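Purine nucleoside phosphorylase YlmD (Geobacillus stearothermophilus, PDB 6T1B) phosphorolyses the purine nucleosides adenosine, inosine and S-methyl-5'-thioadenosine to free bases and ribose 1-phosphates, and also deaminates adenosine, using zinc. Local coordinates at residues C16-F21 against H236-E241; A26-K31 against P128-A133; C246-A249 against R255-R258. All coordinates share one frame; numbering follows the deposited sequence.

Contact 1 (C16-F21 against H236-E241)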
ATOM      1  N   CYS A  16       1.826  11.647   2.147  1.00 17.33           N
ATOM      2  CA  CYS A  16       3.113  11.265   1.572  1.00 18.67           C
ATOM      3  C   CYS A  16       3.811  12.541   1.128  1.00 20.57           C
ATOM      4  O   CYS A  16       3.368  13.192   0.174  1.00 22.98           O
ATOM      5  CB  CYS A  16       2.936  10.316   0.395  1.00 19.63           C
ATOM      6  SG  CYS A  16       4.535   9.940  -0.381  1.00 22.99           S
ATOM      7  N   GLY A  17       4.882  12.916   1.823  1.00 19.74           N
ATOM      8  CA  GLY A  17       5.564  14.172   1.597  1.00 24.14           C
ATOM      9  C   GLY A  17       6.762  14.104   0.676  1.00 22.58           C
ATOM     10  O   GLY A  17       7.465  15.120   0.536  1.00 27.46           O
ATOM     11  N   ALA A  18       7.033  12.967   0.060  1.00 22.07           N
ATOM     12  CA  ALA A  18       8.121  12.896  -0.900  1.00 21.38           C
ATOM     13  C   ALA A  18       7.844  13.865  -2.049  1.00 24.30           C
ATOM     14  O   ALA A  18       6.723  13.879  -2.581  1.00 23.67           O
ATOM     15  CB  ALA A  18       8.250  11.463  -1.411  1.00 24.06           C
ATOM     16  N   PRO A  19       8.823  14.668  -2.465  1.00 24.85           N
ATOM     17  CA  PRO A  19       8.561  15.748  -3.443  1.00 24.15           C
ATOM     18  C   PRO A  19       7.882  15.266  -4.715  1.00 23.30           C
ATOM     19  O   PRO A  19       6.982  15.954  -5.222  1.00 24.06           O
ATOM     20  CB  PRO A  19       9.962  16.307  -3.738  1.00 28.29           C
ATOM     21  CG  PRO A  19      10.719  16.048  -2.497  1.00 33.80           C
ATOM     22  CD  PRO A  19      10.199  14.753  -1.929  1.00 26.84           C
ATOM     23  N   PRO A  20       8.251  14.103  -5.264  1.00 22.29           N
ATOM     24  CA  PRO A  20       7.607  13.669  -6.517  1.00 22.00           C
ATOM     25  C   PRO A  20       6.106  13.415  -6.390  1.00 21.52           C
ATOM     26  O   PRO A  20       5.425  13.328  -7.414  1.00 21.49           O
ATOM     27  CB  PRO A  20       8.364  12.386  -6.898  1.00 25.04           C
ATOM     28  CG  PRO A  20       9.637  12.435  -6.123  1.00 36.39           C
ATOM     29  CD  PRO A  20       9.320  13.169  -4.851  1.00 26.58           C
ATOM     30  N   PHE A  21       5.570  13.293  -5.178  1.00 18.74           N
ATOM     31  CA  PHE A  21       4.154  13.037  -4.966  1.00 17.92           C
ATOM     32  C   PHE A  21       3.382  14.322  -4.688  1.00 20.02           C
ATOM     33  O   PHE A  21       2.181  14.271  -4.384  1.00 19.77           O
ATOM     34  CB  PHE A  21       3.980  11.994  -3.848  1.00 17.55           C
ATOM     35  CG  PHE A  21       4.445  10.613  -4.235  1.00 15.65           C
ATOM     36  CD1 PHE A  21       5.765  10.238  -4.124  1.00 16.04           C
ATOM     37  CD2 PHE A  21       3.536   9.693  -4.714  1.00 14.36           C
ATOM     38  CE1 PHE A  21       6.183   8.978  -4.499  1.00 15.97           C
ATOM     39  CE2 PHE A  21       3.946   8.435  -5.080  1.00 13.88           C
ATOM     40  CZ  PHE A  21       5.265   8.075  -4.965  1.00 14.77           C
ATOM     41  N   HIS A 236      15.006   7.791  -6.520  1.00 15.81           N
ATOM     42  CA  HIS A 236      13.582   7.936  -6.749  1.00 15.52           C
ATOM     43  C   HIS A 236      12.733   7.124  -5.784  1.00 14.28           C
ATOM     44  O   HIS A 236      11.504   7.146  -5.910  1.00 15.26           O
ATOM     45  CB  HIS A 236      13.225   7.501  -8.168  1.00 16.45           C
ATOM     46  CG  HIS A 236      13.703   8.425  -9.248  1.00 16.99           C
ATOM     47  ND1 HIS A 236      13.083   8.471 -10.473  1.00 17.14           N
ATOM     48  CD2 HIS A 236      14.710   9.330  -9.296  1.00 19.34           C
ATOM     49  CE1 HIS A 236      13.692   9.360 -11.240  1.00 18.44           C
ATOM     50  NE2 HIS A 236      14.675   9.904 -10.546  1.00 18.43           N
ATOM     51  N   ILE A 237      13.356   6.364  -4.880  1.00 14.49           N
ATOM     52  CA  ILE A 237      12.652   5.452  -3.979  1.00 14.96           C
ATOM     53  C   ILE A 237      12.778   5.988  -2.561  1.00 17.24           C
ATOM     54  O   ILE A 237      13.896   6.075  -2.020  1.00 18.84           O
ATOM     55  CB  ILE A 237      13.213   4.025  -4.039  1.00 14.81           C
ATOM     56  CG1 ILE A 237      13.116   3.469  -5.457  1.00 15.03           C
ATOM     57  CG2 ILE A 237      12.448   3.121  -3.063  1.00 15.47           C
ATOM     58  CD1 ILE A 237      13.950   2.204  -5.662  1.00 17.38           C
ATOM     59  N   TYR A 238      11.637   6.327  -1.968  1.00 14.93           N
ATOM     60  CA  TYR A 238      11.555   6.876  -0.624  1.00 15.64           C
ATOM     61  C   TYR A 238      10.932   5.821   0.268  1.00 15.53           C
ATOM     62  O   TYR A 238       9.934   5.212  -0.117  1.00 16.43           O
ATOM     63  CB  TYR A 238      10.640   8.100  -0.637  1.00 16.50           C
ATOM     64  CG  TYR A 238      11.136   9.241  -1.508  1.00 18.04           C
ATOM     65  CD1 TYR A 238      11.001   9.193  -2.886  1.00 19.52           C
ATOM     66  CD2 TYR A 238      11.733  10.363  -0.947  1.00 21.75           C
ATOM     67  CE1 TYR A 238      11.458  10.237  -3.697  1.00 22.76           C
ATOM     68  CE2 TYR A 238      12.180  11.412  -1.745  1.00 23.64           C
ATOM     69  CZ  TYR A 238      12.034  11.334  -3.115  1.00 20.76           C
ATOM     70  OH  TYR A 238      12.481  12.382  -3.906  1.00 31.65           O
ATOM     71  N   VAL A 239      11.512   5.592   1.441  1.00 15.97           N
ATOM     72  CA  VAL A 239      11.060   4.503   2.313  1.00 14.80           C
ATOM     73  C   VAL A 239      10.701   5.083   3.675  1.00 16.20           C
ATOM     74  O   VAL A 239      11.547   5.679   4.347  1.00 19.39           O
ATOM     75  CB  VAL A 239      12.139   3.419   2.460  1.00 18.81           C
ATOM     76  CG1 VAL A 239      11.646   2.274   3.309  1.00 19.00           C
ATOM     77  CG2 VAL A 239      12.579   2.905   1.099  1.00 18.27           C
ATOM     78  N   SER A 240       9.455   4.891   4.098  1.00 14.81           N
ATOM     79  CA  SER A 240       9.063   5.244   5.455  1.00 14.51           C
ATOM     80  C   SER A 240       9.747   4.329   6.463  1.00 14.89           C
ATOM     81  O   SER A 240       9.844   3.116   6.249  1.00 17.68           O
ATOM     82  CB  SER A 240       7.550   5.076   5.609  1.00 16.39           C
ATOM     83  OG  SER A 240       7.112   5.401   6.916  1.00 16.60           O
ATOM     84  N   GLU A 241      10.169   4.897   7.590  1.00 17.17           N
ATOM     85  CA  GLU A 241      10.725   4.115   8.684  1.00 20.48           C
ATOM     86  C   GLU A 241       9.656   3.666   9.684  1.00 19.17           C
ATOM     87  O   GLU A 241       9.988   2.988  10.666  1.00 22.06           O
ATOM     88  CB  GLU A 241      11.798   4.909   9.440  1.00 23.24           C
ATOM     89  CG  GLU A 241      12.825   5.633   8.581  1.00 29.43           C
ATOM     90  CD  GLU A 241      13.961   4.748   8.127  1.00 68.14           C
ATOM     91  OE1 GLU A 241      15.009   5.293   7.720  1.00 89.36           O
ATOM     92  OE2 GLU A 241      13.805   3.509   8.174  1.00 84.69           O
TER

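Contact 2 (A26-K31 against P128-A133)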
ATOM      1  N   ALA A  26      -2.025  11.741  -1.812  1.00 15.08           N
ATOM      2  CA  ALA A  26      -1.399  10.463  -1.488  1.00 15.00           C
ATOM      3  C   ALA A  26      -1.159  10.380   0.013  1.00 14.69           C
ATOM      4  O   ALA A  26      -0.618  11.317   0.605  1.00 15.85           O
ATOM      5  CB  ALA A  26      -0.091  10.291  -2.268  1.00 14.42           C
ATOM      6  N   GLY A  27      -1.530   9.263   0.624  1.00 11.92           N
ATOM      7  CA  GLY A  27      -1.342   9.141   2.049  1.00 11.54           C
ATOM      8  C   GLY A  27      -1.783   7.787   2.554  1.00 11.56           C
ATOM      9  O   GLY A  27      -2.107   6.874   1.787  1.00 10.28           O
ATOM     10  N   LEU A  28      -1.774   7.687   3.882  1.00 12.37           N
ATOM     11  CA  LEU A  28      -2.207   6.488   4.592  1.00 10.75           C
ATOM     12  C   LEU A  28      -2.949   6.960   5.841  1.00 11.06           C
ATOM     13  O   LEU A  28      -2.474   7.850   6.562  1.00 13.40           O
ATOM     14  CB  LEU A  28      -1.012   5.646   5.028  1.00 11.25           C
ATOM     15  CG  LEU A  28      -1.300   4.341   5.769  1.00 12.12           C
ATOM     16  CD1 LEU A  28      -1.790   3.253   4.835  1.00 12.68           C
ATOM     17  CD2 LEU A  28      -0.076   3.831   6.501  1.00 14.38           C
ATOM     18  N   THR A  29      -4.126   6.384   6.083  1.00 10.16           N
ATOM     19  CA  THR A  29      -4.878   6.791   7.274  1.00 11.38           C
ATOM     20  C   THR A  29      -4.235   6.224   8.539  1.00 11.82           C
ATOM     21  O   THR A  29      -3.468   5.264   8.489  1.00 11.33           O
ATOM     22  CB  THR A  29      -6.341   6.325   7.190  1.00 11.40           C
ATOM     23  OG1 THR A  29      -6.422   4.911   7.052  1.00 11.10           O
ATOM     24  CG2 THR A  29      -7.043   6.972   6.022  1.00 11.40           C
ATOM     25  N   THR A  30      -4.569   6.839   9.686  1.00 11.98           N
ATOM     26  CA  THR A  30      -4.266   6.276  10.996  1.00 11.83           C
ATOM     27  C   THR A  30      -5.564   5.712  11.569  1.00 13.64           C
ATOM     28  O   THR A  30      -6.629   5.805  10.962  1.00 13.94           O
ATOM     29  CB  THR A  30      -3.699   7.312  11.965  1.00 16.48           C
ATOM     30  OG1 THR A  30      -4.779   8.161  12.350  1.00 18.41           O
ATOM     31  CG2 THR A  30      -2.548   8.055  11.341  1.00 18.86           C
ATOM     32  N   LYS A  31      -5.488   5.165  12.767  1.00 13.29           N
ATOM     33  CA  LYS A  31      -6.624   4.421  13.285  1.00 14.03           C
ATOM     34  C   LYS A  31      -7.670   5.306  13.922  1.00 11.19           C
ATOM     35  O   LYS A  31      -8.707   4.790  14.362  1.00 12.73           O
ATOM     36  CB  LYS A  31      -6.147   3.374  14.306  1.00 17.57           C
ATOM     37  CG  LYS A  31      -5.569   3.952  15.513  1.00 15.82           C
ATOM     38  CD  LYS A  31      -4.590   3.033  16.259  1.00 31.61           C
ATOM     39  CE  LYS A  31      -5.135   1.642  16.509  1.00 23.21           C
ATOM     40  NZ  LYS A  31      -4.368   0.990  17.652  1.00 21.68           N
ATOM     41  N   PRO A 128       2.574  -1.009   1.695  1.00 10.52           N
ATOM     42  CA  PRO A 128       1.917  -0.200   0.655  1.00 10.02           C
ATOM     43  C   PRO A 128       2.976   0.436  -0.231  1.00 12.01           C
ATOM     44  O   PRO A 128       3.871   1.143   0.262  1.00 11.61           O
ATOM     45  CB  PRO A 128       1.129   0.842   1.461  1.00 10.68           C
ATOM     46  CG  PRO A 128       1.891   1.016   2.736  1.00 13.25           C
ATOM     47  CD  PRO A 128       2.752  -0.238   2.947  1.00 11.64           C
ATOM     48  N   ILE A 129       2.899   0.190  -1.527  1.00 10.37           N
ATOM     49  CA  ILE A 129       3.889   0.705  -2.468  1.00 10.36           C
ATOM     50  C   ILE A 129       3.172   1.693  -3.382  1.00 10.32           C
ATOM     51  O   ILE A 129       2.273   1.311  -4.140  1.00 10.50           O
ATOM     52  CB  ILE A 129       4.575  -0.413  -3.268  1.00 11.40           C
ATOM     53  CG1 ILE A 129       5.096  -1.538  -2.385  1.00 12.08           C
ATOM     54  CG2 ILE A 129       5.734   0.212  -4.046  1.00 12.64           C
ATOM     55  CD1 ILE A 129       5.674  -2.678  -3.170  1.00 17.97           C
ATOM     56  N   TYR A 130       3.542   2.970  -3.276  1.00 11.01           N
ATOM     57  CA  TYR A 130       2.953   4.037  -4.058  1.00 11.20           C
ATOM     58  C   TYR A 130       3.879   4.367  -5.224  1.00 10.98           C
ATOM     59  O   TYR A 130       5.088   4.524  -5.032  1.00 11.70           O
ATOM     60  CB  TYR A 130       2.818   5.310  -3.208  1.00 11.90           C
ATOM     61  CG  TYR A 130       2.022   5.207  -1.906  1.00 11.18           C
ATOM     62  CD1 TYR A 130       2.540   4.543  -0.799  1.00 12.39           C
ATOM     63  CD2 TYR A 130       0.789   5.841  -1.769  1.00 10.93           C
ATOM     64  CE1 TYR A 130       1.830   4.478   0.400  1.00 12.07           C
ATOM     65  CE2 TYR A 130       0.086   5.783  -0.594  1.00 10.80           C
ATOM     66  CZ  TYR A 130       0.608   5.091   0.493  1.00 10.96           C
ATOM     67  OH  TYR A 130      -0.073   5.053   1.702  1.00 11.37           O
ATOM     68  N   PHE A 131       3.297   4.542  -6.420  1.00 11.48           N
ATOM     69  CA  PHE A 131       4.050   4.818  -7.627  1.00 11.70           C
ATOM     70  C   PHE A 131       3.532   6.103  -8.269  1.00 12.74           C
ATOM     71  O   PHE A 131       2.313   6.337  -8.297  1.00 12.31           O
ATOM     72  CB  PHE A 131       3.850   3.702  -8.651  1.00 12.23           C
ATOM     73  CG  PHE A 131       4.322   2.343  -8.227  1.00 12.68           C
ATOM     74  CD1 PHE A 131       3.574   1.546  -7.387  1.00 10.84           C
ATOM     75  CD2 PHE A 131       5.491   1.823  -8.734  1.00 13.30           C
ATOM     76  CE1 PHE A 131       4.018   0.276  -7.068  1.00 12.12           C
ATOM     77  CE2 PHE A 131       5.935   0.567  -8.398  1.00 13.80           C
ATOM     78  CZ  PHE A 131       5.195  -0.206  -7.579  1.00 13.16           C
ATOM     79  N   VAL A 132       4.431   6.889  -8.830  1.00 12.96           N
ATOM     80  CA  VAL A 132       4.022   8.051  -9.593  1.00 14.45           C
ATOM     81  C   VAL A 132       5.009   8.239 -10.725  1.00 15.84           C
ATOM     82  O   VAL A 132       6.218   8.055 -10.562  1.00 15.49           O
ATOM     83  CB  VAL A 132       3.908   9.313  -8.706  1.00 15.54           C
ATOM     84  CG1 VAL A 132       5.235   9.737  -8.131  1.00 15.14           C
ATOM     85  CG2 VAL A 132       3.220  10.450  -9.464  1.00 16.13           C
ATOM     86  N   ALA A 133       4.488   8.580 -11.888  1.00 15.11           N
ATOM     87  CA  ALA A 133       5.298   9.111 -12.985  1.00 17.35           C
ATOM     88  C   ALA A 133       4.711  10.495 -13.249  1.00 19.96           C
ATOM     89  O   ALA A 133       3.746  10.645 -14.029  1.00 19.56           O
ATOM     90  CB  ALA A 133       5.240   8.207 -14.211  1.00 16.97           C
TER

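Contact 3 (C246-A249 against R255-R258)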
ATOM      1  N   CYS A 246       4.963  -1.436  15.759  1.00 16.64           N
ATOM      2  CA  CYS A 246       5.565  -0.663  16.830  1.00 18.15           C
ATOM      3  C   CYS A 246       4.727   0.542  17.222  1.00 19.13           C
ATOM      4  O   CYS A 246       4.625   0.874  18.398  1.00 20.58           O
ATOM      5  CB  CYS A 246       6.936  -0.160  16.380  1.00 17.21           C
ATOM      6  SG  CYS A 246       8.267  -1.410  16.471  1.00 28.65           S
ATOM      7  N   GLU A 247       4.180   1.242  16.224  1.00 19.48           N
ATOM      8  CA  GLU A 247       3.475   2.507  16.446  1.00 21.80           C
ATOM      9  C   GLU A 247       2.002   2.209  16.703  1.00 25.25           C
ATOM     10  O   GLU A 247       1.117   2.528  15.910  1.00 21.31           O
ATOM     11  CB  GLU A 247       3.734   3.452  15.275  1.00 22.26           C
ATOM     12  CG  GLU A 247       5.228   3.797  15.172  1.00 28.62           C
ATOM     13  CD  GLU A 247       5.653   4.722  14.025  1.00 53.81           C
ATOM     14  OE1 GLU A 247       4.866   5.574  13.546  1.00 26.80           O
ATOM     15  OE2 GLU A 247       6.832   4.609  13.610  1.00 34.67           O
ATOM     16  N   GLU A 248       1.766   1.584  17.867  1.00 21.75           N
ATOM     17  CA  GLU A 248       0.435   1.120  18.228  1.00 19.82           C
ATOM     18  C   GLU A 248      -0.562   2.251  18.403  1.00 27.28           C
ATOM     19  O   GLU A 248      -1.773   2.017  18.329  1.00 26.46           O
ATOM     20  CB  GLU A 248       0.447   0.271  19.489  1.00 25.93           C
ATOM     21  CG  GLU A 248      -0.959  -0.134  19.928  1.00 39.90           C
ATOM     22  CD  GLU A 248      -0.973  -1.237  20.968  1.00 96.84           C
ATOM     23  OE1 GLU A 248       0.007  -1.331  21.737  1.00 71.23           O
ATOM     24  OE2 GLU A 248      -1.966  -2.009  21.011  1.00 51.60           O
ATOM     25  N   ALA A 249      -0.090   3.468  18.674  1.00 23.81           N
ATOM     26  CA  ALA A 249      -1.025   4.575  18.832  1.00 27.10           C
ATOM     27  C   ALA A 249      -1.451   5.168  17.500  1.00 22.61           C
ATOM     28  O   ALA A 249      -2.346   6.027  17.482  1.00 23.38           O
ATOM     29  CB  ALA A 249      -0.398   5.690  19.673  1.00 42.06           C
ATOM     30  N   ARG A 255      -0.437  -8.466  13.017  1.00 11.34           N
ATOM     31  CA  ARG A 255       0.391  -9.282  13.891  1.00 13.52           C
ATOM     32  C   ARG A 255       0.237  -8.861  15.348  1.00 13.43           C
ATOM     33  O   ARG A 255      -0.000  -9.702  16.222  1.00 15.29           O
ATOM     34  CB  ARG A 255       1.854  -9.253  13.466  1.00 16.99           C
ATOM     35  CG  ARG A 255       2.722 -10.163  14.332  1.00 24.88           C
ATOM     36  CD  ARG A 255       4.097 -10.416  13.728  1.00 61.35           C
ATOM     37  NE  ARG A 255       4.062 -11.486  12.735  1.00 74.51           N
ATOM     38  CZ  ARG A 255       4.871 -12.544  12.722  1.00 58.16           C
ATOM     39  NH1 ARG A 255       5.821 -12.693  13.641  1.00 55.61           N
ATOM     40  NH2 ARG A 255       4.736 -13.448  11.763  1.00 66.78           N
ATOM     41  N   ARG A 256       0.387  -7.556  15.641  1.00 12.55           N
ATOM     42  CA  ARG A 256       0.371  -7.142  17.047  1.00 14.00           C
ATOM     43  C   ARG A 256      -1.000  -7.371  17.658  1.00 13.60           C
ATOM     44  O   ARG A 256      -1.118  -7.725  18.836  1.00 15.64           O
ATOM     45  CB  ARG A 256       0.722  -5.658  17.166  1.00 14.61           C
ATOM     46  CG  ARG A 256       0.856  -5.141  18.599  1.00 15.49           C
ATOM     47  CD  ARG A 256       0.832  -3.623  18.670  1.00 20.16           C
ATOM     48  NE  ARG A 256      -0.441  -3.161  18.162  1.00 21.99           N
ATOM     49  CZ  ARG A 256      -0.626  -2.317  17.148  1.00 14.99           C
ATOM     50  NH1 ARG A 256       0.381  -1.735  16.527  1.00 17.53           N
ATOM     51  NH2 ARG A 256      -1.858  -2.039  16.795  1.00 14.41           N
ATOM     52  N   ASP A 257      -2.046  -7.147  16.879  1.00 12.63           N
ATOM     53  CA  ASP A 257      -3.426  -7.230  17.332  1.00 11.51           C
ATOM     54  C   ASP A 257      -3.967  -8.654  17.208  1.00 14.99           C
ATOM     55  O   ASP A 257      -5.179  -8.877  17.374  1.00 15.12           O
ATOM     56  CB  ASP A 257      -4.329  -6.238  16.601  1.00 10.77           C
ATOM     57  CG  ASP A 257      -3.906  -4.784  16.790  1.00 12.57           C
ATOM     58  OD1 ASP A 257      -3.271  -4.468  17.826  1.00 15.10           O
ATOM     59  OD2 ASP A 257      -4.231  -3.950  15.921  1.00 13.59           O
ATOM     60  N   ARG A 258      -3.100  -9.613  16.911  1.00 13.30           N
ATOM     61  CA  ARG A 258      -3.451 -11.034  16.983  1.00 15.50           C
ATOM     62  C   ARG A 258      -4.581 -11.375  16.022  1.00 13.43           C
ATOM     63  O   ARG A 258      -5.435 -12.219  16.316  1.00 14.92           O
ATOM     64  CB  ARG A 258      -3.794 -11.449  18.408  1.00 16.87           C
ATOM     65  CG  ARG A 258      -2.648 -11.162  19.373  1.00 21.54           C
ATOM     66  CD  ARG A 258      -2.880 -11.751  20.743  1.00 27.17           C
ATOM     67  NE  ARG A 258      -2.800 -13.205  20.710  1.00 49.55           N
ATOM     68  CZ  ARG A 258      -1.665 -13.892  20.788  1.00 58.44           C
ATOM     69  NH1 ARG A 258      -0.508 -13.255  20.905  1.00 58.20           N
ATOM     70  NH2 ARG A 258      -1.686 -15.216  20.744  1.00 51.97           N
TER
HETATM   71  O   HOH W   1      -3.818  -4.778  20.253  1.00 36.69           O
HETATM   72  O   HOH W   2      -4.604  -2.180  20.108  1.00 49.12           O

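Contact 1 (C16-F21 against H236-E241)
A18 sets its methyl group squarely on one face of the Y238 ring. A18 CB lies 3.6 Å from the centroid of the Y238 ring. The line between them is only 12° off the ring normal, so this is a CH-pi contact over the middle of the ring. A18 CB is nearest the CG side of the ring, 3.6 Å from CG of Y238. The two prolines that follow attend the far end of the same ring. P20 and Y238 reach toward each other from opposite directions. P20 CD comes 3.4 Å from OH of Y238, and P20 CG lies 3.7 Å from CE1 of Y238. P19 meets the ring at a slant, with its CD 3.9 Å from CE2 of Y238. The strand directs CB of Y238 toward the loop, and with CG anti to the carbonyl carbon (chi1 -62°) the ring lies against A18 and the prolines. The loop is bent round at A18 by a backbone bond, F21 N to A18 O at 2.9 Å, which closes the 3-10 turn and brings P20 back to the phenol end.

The contact joins two six-stranded sheets. Segment C16-F21 links strands 13-16 and 25-29 of one. Y238 belongs to strand 237-239, an outermost strand of the second, and its backbone pairs there with V174 and I176. P20 also touches Y173, and I5 touches Y238 as well.

Everything that meets across this interface does so by apolar packing and the CH-pi contact. It depends on shape and dispersion, with rigid proline rings and a small methyl meeting a flat aromatic surface. The tyrosine hydroxyl is bordered here by proline carbons, so it adds contact area to this interface but no polar bond.

Contact 2 (A26-K31 against P128-A133)
The hydroxyl of Y130 donates a hydrogen bond to the backbone carbonyl of G27. Y130 OH and G27 O are 2.7 Å apart, a short bond in a buried setting. It does not use a carbonyl lone-pair direction. The donor stands above the carbonyl plane of G27, 67° out of it, and the C=O...OH angle is 108°. Seen from the phenol, the geometry is flatter: G27 O lies at the ring edge, in its plane, and also comes 3.4 Å from CE2 of Y130. CB of Y130 points toward strand 25-29, and chi1 of -57°, with CG anti to the carbonyl carbon, carries the phenol end to G27.

L28 packs beside the same hydroxyl. L28 CB is 3.5 Å from Y130 OH, and L28 CD1 lies farther off at 4.0 Å. The two side chains cross at about a right angle. L28 therefore borders the oxygen with carbon while the carbonyl of the preceding residue, G27, accepts its hydrogen bond. The backbones themselves are well apart: the closest CA atoms, of L28 and P128, are 8.8 Å from each other.

The two strands lie in different sheets, and the tyrosine spans the interior between them. G27 pairs with F267 within its own sheet. The F6 ring meets the Y130 ring obliquely, and A266 and L141 also touch Y130.

A phenylalanine here would keep the ring, but G27 O would probably be left without its phenol partner and the two sheets without this polar tie. The bond satisfies the buried hydroxyl inside an apolar core, and it holds the end of the ring against the G27 peptide of the facing sheet.

Contact 3 (C246-A249 against R255-R258)
E248 lies over the guanidinium of R256, and its chain can be followed across it. E248 CB is 3.6 Å from R256 NH1. E248 CG then sits 3.5 Å above the R256 guanidinium plane, over its centre. E248 CD and E248 OE2 each come 3.4 Å from R256 NE, while E248 OE1 lies 3.9 Å from R256 CD. The chain is laid out this way because CG is anti to the backbone N (chi1 176°) and the rest is extended. The carboxylate stacks on the guanidinium, the planes 26° apart. OE2 is well out of the guanidinium plane, so this salt bridge is one of charge alone, with no N-H aimed at it. D257 OD1 accepts a bent hydrogen bond from R256 NH2 at 3.0 Å, part of a salt bridge.

Other N-H bonds of R256 go to F251 O and S245 O, and D257 OD2 is hydrogen-bonded to T261 OG1. C246 ligates the second zinc with C183, C184 and C243, a site that is probably structural. Neither segment is helix or strand. Both belong to the surface loop that runs from strand 237-239 to strand 264-269.

Overall arrangement
Contacts 1 and 2 are neighbours, with centres about 9 Å apart. C16 N is 2.9 Å from A26 O, a probable hydrogen bond, and F21 CZ packs 3.6 Å from Y130 O. Both help join the two six-stranded sheets, contact 1 toward an outermost strand and contact 2 in the interior. Contact 3 is a surface loop, about 19 Å from contact 2 and about 23 Å from contact 1, centre to centre. It holds C246 of the second zinc site. K31 NZ links it to contact 2, 2.9 Å from E248 O in a probable hydrogen bond. The side chain of L28 is about 10 Å from the bound inosine, and that of D257 about 12 Å.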